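Local atomic coordinates of putative uncharacterized protein (Pseudomonas phage 201phi2-1, PDB entry 3R4V), a protein that is of unknown function but belongs to the phage tubulin-like proteins and carries guanosine-5'-diphosphate in this model. Residues A[145-149]-A[195-199]; A[227-233]-A[245-251]. All blocks are in the same frame, centred on the assembly; numbering follows the deposited sequence. Where two conformers were deposited one is given.

The two contacts follow one another along the chain and share the mixed sheet of this tubulin-like fold. Contact 1 sets the turn after helix 188-195 against the start of strand 148-154, whereas contact 2 pairs strands 228-233 and 247-252, the latter outermost in the sheet within the chain. They lie about 15 Å apart between centres, yet they meet directly: F197 CE1 of contact 1 packs on I227 CG2 of contact 2 at 3.7 Å. Helix 188-195 also joins them, since it ends in contact 1 and its W194 and D190 serve side chains of contact 2. The guanosine-5'-diphosphate pocket draws on residues between 11 and 165, a span that includes 145-149, while both segments of contact 2 come later in the sequence.

Contact 1 of 2, residues A[145-149]-A[195-199]; sequences HLPIV and VRFTD
P147 presses its ring onto F197 and T198 where the loop after helix 188-195 runs roughly antiparallel to the start of strand 148-154 of the tubulin-like fold; H145, at positive phi, ends the preceding helix as the C-prime residue of a Schellman motif. The packed side is built round P147. Its CG makes a CH-pi contact over one face of the F197 ring, 3.7 Å from the centroid and 18° off the normal, while P147 CD lies 3.1 Å from T198 OG1. The phenyl ring is placed there by chi1 of 57°, which sets F197 CG between its own backbone N and carbonyl carbon. Next to it, V149 CG2 touches V195 CG2 at 3.6 Å, both side chains reaching V114 of strand 113-119. No direct hydrogen bond joins the segments, and waters take over that role. One water gives a proton to H145 O, accepts one from T198 OG1 and gives another to D199 OD1, on the looser side where H145 and D199 are exposed. D199 OD2 lies in the R196 guanidinium plane, its salt bridge to R196 NE measuring 2.9 Å, and R196 NH1 bonds to A111 O. Over a face of that guanidinium sits L146 CD1, 3.1 Å from R196 NH1.

Contact 2 of 2, residues A[227-233]-A[245-251]; sequences ISQLSLY and PIYRKVG
Strands 228-233 and 247-251 run parallel, 7° apart with axes 4.7 Å from each other, and the ladder begins at I227 O, which accepts from both I246 N and Y247 N. The Y247 bond lies in the carbonyl plane, whereas I246 N stands above it. Further along, Q229 N to Y247 O and K249 N to Q229 O are tilted, and the last three bonds, ending with Y233 N to G251 O at 3.0 Å, straighten. On the face of S228, L230 and L232, the Y247 ring lies obliquely by S228 OG, 3.3 Å from Y247 CD2; this hydroxyl bonds to W194 O. K249 NZ reaches Y247 OH at 3.2 Å and forms a salt bridge with D190. Helix 188-195 covers this face of the tubulin-like fold's sheet, in which 247-252 is outermost within this chain and 264-270 flanks 228-233 on its other side, I227 and S228 forming a classic beta bulge opposite I269. On the other face, the extended Q229 side chain crosses P245 obliquely, Q229 OE1 lying 3.5 Å from P245 CG. Q229 and R248 lie side by side, amide and guanidinium planes 87° apart, and R248 NH1 bonds to F242 O, to which Q229 NE2 also bonds weakly. At the far end V250 CG1, anti to its backbone N (chi1 173°), meets the edge of the Y233 ring, 3.6 Å from Y233 CD2.

Contact 1 of 2, residues A[145-149]-A[195-199]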
ATOM      1  N   HIS A 145       9.799 -10.879  10.830  1.00 19.85           N
ATOM      2  CA  HIS A 145      10.744 -11.556   9.955  1.00 20.86           C
ATOM      3  C   HIS A 145      10.067 -11.981   8.651  1.00 27.64           C
ATOM      4  O   HIS A 145       9.962 -13.159   8.341  1.00 26.94           O
ATOM      5  CB  HIS A 145      11.378 -12.769  10.662  1.00 22.13           C
ATOM      6  CG  HIS A 145      12.683 -13.177  10.058  1.00 26.02           C
ATOM      7  ND1 HIS A 145      13.882 -12.599  10.421  1.00 28.12           N
ATOM      8  CD2 HIS A 145      12.970 -14.056   9.070  1.00 28.33           C
ATOM      9  CE1 HIS A 145      14.856 -13.128   9.701  1.00 31.73           C
ATOM     10  NE2 HIS A 145      14.328 -14.016   8.876  1.00 35.91           N
ATOM     11  N   LEU A 146       9.598 -11.004   7.884  1.00 20.88           N
ATOM     12  CA  LEU A 146       8.864 -11.303   6.674  1.00 21.97           C
ATOM     13  C   LEU A 146       9.040 -10.116   5.744  1.00 18.48           C
ATOM     14  O   LEU A 146       9.016  -8.985   6.221  1.00 19.98           O
ATOM     15  CB  LEU A 146       7.382 -11.431   7.027  1.00 28.83           C
ATOM     16  CG  LEU A 146       6.432 -11.656   5.869  1.00 31.19           C
ATOM     17  CD1 LEU A 146       6.626 -13.081   5.383  1.00 38.34           C
ATOM     18  CD2 LEU A 146       4.968 -11.396   6.260  1.00 26.44           C
ATOM     19  N   PRO A 147       9.226 -10.363   4.436  1.00 13.47           N
ATOM     20  CA  PRO A 147       9.263  -9.205   3.527  1.00 11.45           C
ATOM     21  C   PRO A 147       7.904  -8.532   3.515  1.00 16.32           C
ATOM     22  O   PRO A 147       6.869  -9.203   3.497  1.00 21.93           O
ATOM     23  CB  PRO A 147       9.534  -9.826   2.155  1.00 19.26           C
ATOM     24  CG  PRO A 147      10.144 -11.195   2.479  1.00 18.85           C
ATOM     25  CD  PRO A 147       9.443 -11.631   3.720  1.00 20.77           C
ATOM     26  N   ILE A 148       7.911  -7.206   3.544  1.00 15.49           N
ATOM     27  CA  ILE A 148       6.669  -6.468   3.402  1.00 11.97           C
ATOM     28  C   ILE A 148       6.713  -5.812   2.041  1.00 14.46           C
ATOM     29  O   ILE A 148       7.462  -4.858   1.813  1.00 14.34           O
ATOM     30  CB  ILE A 148       6.488  -5.436   4.533  1.00 13.49           C
ATOM     31  CG1 ILE A 148       6.387  -6.150   5.897  1.00 17.79           C
ATOM     32  CG2 ILE A 148       5.275  -4.533   4.232  1.00 15.20           C
ATOM     33  CD1 ILE A 148       5.143  -7.032   6.102  1.00 14.59           C
ATOM     34  N   VAL A 149       5.952  -6.383   1.112  1.00 13.90           N
ATOM     35  CA  VAL A 149       6.133  -6.127  -0.310  1.00 11.88           C
ATOM     36  C   VAL A 149       5.072  -5.148  -0.740  1.00 15.23           C
ATOM     37  O   VAL A 149       3.892  -5.426  -0.611  1.00 15.60           O
ATOM     38  CB  VAL A 149       5.963  -7.453  -1.095  1.00 14.64           C
ATOM     39  CG1 VAL A 149       6.026  -7.233  -2.582  1.00 15.84           C
ATOM     40  CG2 VAL A 149       7.043  -8.454  -0.662  1.00 18.31           C
ATOM     41  N   VAL A 195       6.442 -14.382  -2.647  1.00 20.81           N
ATOM     42  CA  VAL A 195       6.307 -13.158  -1.858  1.00 20.37           C
ATOM     43  C   VAL A 195       6.887 -13.291  -0.440  1.00 20.95           C
ATOM     44  O   VAL A 195       7.376 -12.305   0.135  1.00 23.05           O
ATOM     45  CB  VAL A 195       4.837 -12.657  -1.831  1.00 20.89           C
ATOM     46  CG1 VAL A 195       3.953 -13.568  -0.981  1.00 21.71           C
ATOM     47  CG2 VAL A 195       4.795 -11.232  -1.330  1.00 19.97           C
ATOM     48  N   ARG A 196       6.846 -14.505   0.112  1.00 21.27           N
ATOM     49  CA  ARG A 196       7.480 -14.810   1.400  1.00 20.69           C
ATOM     50  C   ARG A 196       8.856 -15.444   1.157  1.00 22.77           C
ATOM     51  O   ARG A 196       9.154 -16.528   1.670  1.00 26.35           O
ATOM     52  CB  ARG A 196       6.614 -15.779   2.204  1.00 25.19           C
ATOM     53  CG  ARG A 196       5.211 -15.270   2.555  1.00 24.01           C
ATOM     54  CD  ARG A 196       4.439 -16.347   3.358  1.00 28.72           C
ATOM     55  NE  ARG A 196       5.174 -16.698   4.571  1.00 27.49           N
ATOM     56  CZ  ARG A 196       5.072 -16.025   5.709  1.00 29.87           C
ATOM     57  NH1 ARG A 196       4.227 -15.008   5.794  1.00 26.62           N
ATOM     58  NH2 ARG A 196       5.798 -16.370   6.762  1.00 33.14           N
ATOM     59  N   PHE A 197       9.686 -14.776   0.359  1.00 23.25           N
ATOM     60  CA  PHE A 197      10.917 -15.399  -0.126  1.00 24.38           C
ATOM     61  C   PHE A 197      11.931 -15.727   0.971  1.00 24.85           C
ATOM     62  O   PHE A 197      12.764 -16.597   0.786  1.00 26.32           O
ATOM     63  CB  PHE A 197      11.562 -14.587  -1.258  1.00 23.91           C
ATOM     64  CG  PHE A 197      11.886 -13.162  -0.888  1.00 19.97           C
ATOM     65  CD1 PHE A 197      13.068 -12.857  -0.220  1.00 23.91           C
ATOM     66  CD2 PHE A 197      11.014 -12.126  -1.218  1.00 20.22           C
ATOM     67  CE1 PHE A 197      13.379 -11.550   0.131  1.00 19.74           C
ATOM     68  CE2 PHE A 197      11.319 -10.811  -0.884  1.00 19.79           C
ATOM     69  CZ  PHE A 197      12.502 -10.518  -0.212  1.00 19.88           C
ATOM     70  N   THR A 198      11.874 -15.029   2.100  1.00 22.28           N
ATOM     71  CA  THR A 198      12.785 -15.331   3.215  1.00 27.01           C
ATOM     72  C   THR A 198      12.476 -16.656   3.920  1.00 30.04           C
ATOM     73  O   THR A 198      13.285 -17.144   4.708  1.00 33.14           O
ATOM     74  CB  THR A 198      12.761 -14.230   4.282  1.00 21.95           C
ATOM     75  OG1 THR A 198      11.403 -13.922   4.594  1.00 27.50           O
ATOM     76  CG2 THR A 198      13.455 -12.964   3.784  1.00 27.34           C
ATOM     77  N   ASP A 199      11.313 -17.242   3.654  1.00 26.27           N
ATOM     78  CA  ASP A 199      10.957 -18.499   4.314  1.00 28.01           C
ATOM     79  C   ASP A 199      11.940 -19.606   3.929  1.00 33.45           C
ATOM     80  O   ASP A 199      12.375 -20.386   4.780  1.00 39.89           O
ATOM     81  CB  ASP A 199       9.529 -18.926   3.958  1.00 36.52           C
ATOM     82  CG  ASP A 199       8.481 -18.270   4.841  1.00 37.01           C
ATOM     83  OD1 ASP A 199       8.852 -17.414   5.670  1.00 36.95           O
ATOM     84  OD2 ASP A 199       7.286 -18.609   4.694  1.00 34.31           O
TER
HETATM   85  O   HOH W   1      10.566 -15.480   6.557  1.00 34.27           O
HETATM   86  O   HOH W   2       7.610 -15.112   8.970  1.00 34.45           O
HETATM   87  O   HOH W   3       6.095 -11.557   2.438  1.00 18.64           O

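Contact 2 of 2, residues A[227-233]-A[245-251]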
ATOM      1  N   ILE A 227      14.959  -9.569  -6.669  1.00 19.22           N
ATOM      2  CA  ILE A 227      15.065 -10.672  -5.710  1.00 15.12           C
ATOM      3  C   ILE A 227      14.212 -11.877  -6.095  1.00 19.42           C
ATOM      4  O   ILE A 227      14.684 -13.012  -6.074  1.00 22.55           O
ATOM      5  CB  ILE A 227      14.611 -10.222  -4.306  1.00 20.00           C
ATOM      6  CG1 ILE A 227      15.423  -9.005  -3.856  1.00 14.64           C
ATOM      7  CG2 ILE A 227      14.694 -11.385  -3.298  1.00 21.16           C
ATOM      8  CD1 ILE A 227      14.826  -8.299  -2.632  1.00 19.78           C
ATOM      9  N   SER A 228      12.945 -11.628  -6.423  1.00 18.88           N
ATOM     10  CA  SER A 228      11.989 -12.714  -6.598  1.00 19.61           C
ATOM     11  C   SER A 228      11.007 -12.348  -7.707  1.00 24.37           C
ATOM     12  O   SER A 228      10.412 -11.274  -7.682  1.00 20.01           O
ATOM     13  CB  SER A 228      11.258 -12.951  -5.267  1.00 20.48           C
ATOM     14  OG  SER A 228      10.390 -14.058  -5.315  1.00 23.74           O
ATOM     15  N   GLN A 229      10.811 -13.253  -8.657  1.00 19.42           N
ATOM     16  CA  GLN A 229      10.157 -12.905  -9.914  1.00 22.96           C
ATOM     17  C   GLN A 229       9.079 -13.930 -10.233  1.00 27.06           C
ATOM     18  O   GLN A 229       9.307 -15.128 -10.101  1.00 29.97           O
ATOM     19  CB  GLN A 229      11.227 -12.966 -10.997  1.00 32.45           C
ATOM     20  CG  GLN A 229      11.005 -12.174 -12.259  1.00 42.79           C
ATOM     21  CD  GLN A 229      12.314 -12.033 -13.014  1.00 49.47           C
ATOM     22  OE1 GLN A 229      13.166 -11.216 -12.654  1.00 48.61           O
ATOM     23  NE2 GLN A 229      12.506 -12.871 -14.032  1.00 44.46           N
ATOM     24  N   LEU A 230       7.910 -13.462 -10.655  1.00 23.66           N
ATOM     25  CA  LEU A 230       6.864 -14.355 -11.155  1.00 24.73           C
ATOM     26  C   LEU A 230       6.412 -13.836 -12.516  1.00 26.06           C
ATOM     27  O   LEU A 230       6.078 -12.664 -12.638  1.00 27.78           O
ATOM     28  CB  LEU A 230       5.692 -14.365 -10.180  1.00 28.07           C
ATOM     29  CG  LEU A 230       5.039 -15.699  -9.847  1.00 39.98           C
ATOM     30  CD1 LEU A 230       4.391 -15.642  -8.478  1.00 31.89           C
ATOM     31  CD2 LEU A 230       4.017 -16.055 -10.917  1.00 42.99           C
ATOM     32  N   SER A 231       6.424 -14.695 -13.537  1.00 23.14           N
ATOM     33  CA  SER A 231       6.009 -14.297 -14.884  1.00 26.17           C
ATOM     34  C   SER A 231       4.797 -15.093 -15.358  1.00 30.60           C
ATOM     35  O   SER A 231       4.750 -16.309 -15.188  1.00 30.30           O
ATOM     36  CB  SER A 231       7.161 -14.480 -15.880  1.00 29.05           C
ATOM     37  OG  SER A 231       8.228 -13.590 -15.578  1.00 31.83           O
ATOM     38  N   LEU A 232       3.815 -14.397 -15.934  1.00 28.83           N
ATOM     39  CA  LEU A 232       2.679 -15.053 -16.573  1.00 30.45           C
ATOM     40  C   LEU A 232       2.758 -14.869 -18.081  1.00 31.98           C
ATOM     41  O   LEU A 232       3.019 -13.770 -18.560  1.00 31.82           O
ATOM     42  CB  LEU A 232       1.362 -14.476 -16.063  1.00 25.53           C
ATOM     43  CG  LEU A 232       1.082 -14.675 -14.566  1.00 28.71           C
ATOM     44  CD1 LEU A 232      -0.244 -14.041 -14.186  1.00 28.98           C
ATOM     45  CD2 LEU A 232       1.099 -16.161 -14.219  1.00 29.11           C
ATOM     46  N   TYR A 233       2.524 -15.943 -18.830  1.00 29.98           N
ATOM     47  CA  TYR A 233       2.542 -15.867 -20.284  1.00 35.15           C
ATOM     48  C   TYR A 233       1.282 -16.485 -20.869  1.00 37.45           C
ATOM     49  O   TYR A 233       0.872 -17.568 -20.460  1.00 36.28           O
ATOM     50  CB  TYR A 233       3.746 -16.622 -20.855  1.00 35.74           C
ATOM     51  CG  TYR A 233       5.113 -16.030 -20.567  1.00 36.11           C
ATOM     52  CD1 TYR A 233       5.629 -15.013 -21.358  1.00 38.07           C
ATOM     53  CD2 TYR A 233       5.893 -16.508 -19.525  1.00 32.57           C
ATOM     54  CE1 TYR A 233       6.882 -14.482 -21.119  1.00 38.25           C
ATOM     55  CE2 TYR A 233       7.156 -15.987 -19.274  1.00 32.84           C
ATOM     56  CZ  TYR A 233       7.642 -14.971 -20.076  1.00 34.29           C
ATOM     57  OH  TYR A 233       8.886 -14.438 -19.840  1.00 37.77           O
ATOM     58  N   PRO A 245      17.110 -12.912 -10.778  1.00 30.77           N
ATOM     59  CA  PRO A 245      16.508 -13.032  -9.448  1.00 27.78           C
ATOM     60  C   PRO A 245      16.962 -14.302  -8.742  1.00 29.14           C
ATOM     61  O   PRO A 245      17.424 -15.245  -9.388  1.00 32.50           O
ATOM     62  CB  PRO A 245      15.017 -13.126  -9.755  1.00 27.84           C
ATOM     63  CG  PRO A 245      14.962 -13.741 -11.103  1.00 35.44           C
ATOM     64  CD  PRO A 245      16.137 -13.185 -11.849  1.00 33.99           C
ATOM     65  N   ILE A 246      16.833 -14.304  -7.421  1.00 24.74           N
ATOM     66  CA  ILE A 246      17.126 -15.457  -6.592  1.00 26.14           C
ATOM     67  C   ILE A 246      16.035 -16.505  -6.730  1.00 28.65           C
ATOM     68  O   ILE A 246      16.299 -17.706  -6.660  1.00 34.10           O
ATOM     69  CB  ILE A 246      17.220 -15.055  -5.112  1.00 28.75           C
ATOM     70  CG1 ILE A 246      18.403 -14.114  -4.888  1.00 38.02           C
ATOM     71  CG2 ILE A 246      17.313 -16.293  -4.226  1.00 35.89           C
ATOM     72  CD1 ILE A 246      19.709 -14.661  -5.416  1.00 40.71           C
ATOM     73  N   TYR A 247      14.803 -16.046  -6.913  1.00 23.66           N
ATOM     74  CA  TYR A 247      13.670 -16.950  -7.052  1.00 22.53           C
ATOM     75  C   TYR A 247      12.913 -16.559  -8.308  1.00 31.56           C
ATOM     76  O   TYR A 247      12.692 -15.385  -8.558  1.00 22.84           O
ATOM     77  CB  TYR A 247      12.758 -16.855  -5.819  1.00 23.47           C
ATOM     78  CG  TYR A 247      11.474 -17.656  -5.931  1.00 26.79           C
ATOM     79  CD1 TYR A 247      11.388 -18.952  -5.425  1.00 30.41           C
ATOM     80  CD2 TYR A 247      10.344 -17.112  -6.529  1.00 27.42           C
ATOM     81  CE1 TYR A 247      10.219 -19.683  -5.521  1.00 34.12           C
ATOM     82  CE2 TYR A 247       9.168 -17.836  -6.635  1.00 30.54           C
ATOM     83  CZ  TYR A 247       9.110 -19.118  -6.124  1.00 40.78           C
ATOM     84  OH  TYR A 247       7.942 -19.840  -6.223  1.00 44.60           O
ATOM     85  N   ARG A 248      12.527 -17.548  -9.107  1.00 27.71           N
ATOM     86  CA  ARG A 248      11.845 -17.304 -10.373  0.61 30.40           C
ATOM     87  C   ARG A 248      10.794 -18.386 -10.615  1.00 34.04           C
ATOM     88  O   ARG A 248      11.097 -19.567 -10.442  1.00 35.62           O
ATOM     89  CB  ARG A 248      12.886 -17.328 -11.498  0.61 36.12           C
ATOM     90  CG  ARG A 248      12.339 -17.571 -12.890  0.61 42.48           C
ATOM     91  CD  ARG A 248      13.386 -18.239 -13.789  0.61 46.85           C
ATOM     92  NE  ARG A 248      14.678 -17.556 -13.774  0.61 44.59           N
ATOM     93  CZ  ARG A 248      14.956 -16.467 -14.486  0.61 41.65           C
ATOM     94  NH1 ARG A 248      14.028 -15.930 -15.265  0.61 49.98           N
ATOM     95  NH2 ARG A 248      16.159 -15.911 -14.416  0.61 36.52           N
ATOM     96  N   LYS A 249       9.590 -17.993 -11.028  1.00 29.95           N
ATOM     97  CA  LYS A 249       8.541 -18.949 -11.400  1.00 36.38           C
ATOM     98  C   LYS A 249       7.724 -18.433 -12.576  1.00 36.47           C
ATOM     99  O   LYS A 249       7.577 -17.228 -12.764  1.00 30.70           O
ATOM    100  CB  LYS A 249       7.597 -19.236 -10.227  1.00 35.33           C
ATOM    101  CG  LYS A 249       8.047 -20.353  -9.317  1.00 51.95           C
ATOM    102  CD  LYS A 249       7.814 -21.718  -9.943  1.00 60.83           C
ATOM    103  CE  LYS A 249       8.644 -22.777  -9.231  1.00 74.28           C
ATOM    104  NZ  LYS A 249       8.605 -22.602  -7.747  1.00 73.42           N
ATOM    105  N   VAL A 250       7.178 -19.359 -13.349  1.00 30.60           N
ATOM    106  CA  VAL A 250       6.360 -19.006 -14.505  1.00 34.39           C
ATOM    107  C   VAL A 250       5.002 -19.711 -14.475  1.00 38.11           C
ATOM    108  O   VAL A 250       4.906 -20.879 -14.103  1.00 44.07           O
ATOM    109  CB  VAL A 250       7.090 -19.336 -15.821  1.00 35.40           C
ATOM    110  CG1 VAL A 250       6.166 -19.132 -17.032  1.00 38.87           C
ATOM    111  CG2 VAL A 250       8.341 -18.488 -15.950  1.00 36.92           C
ATOM    112  N   GLY A 251       3.953 -18.985 -14.851  1.00 35.23           N
ATOM    113  CA  GLY A 251       2.634 -19.571 -15.025  1.00 31.67           C
ATOM    114  C   GLY A 251       2.115 -19.349 -16.437  1.00 37.91           C
ATOM    115  O   GLY A 251       2.415 -18.331 -17.065  1.00 34.91           O
TER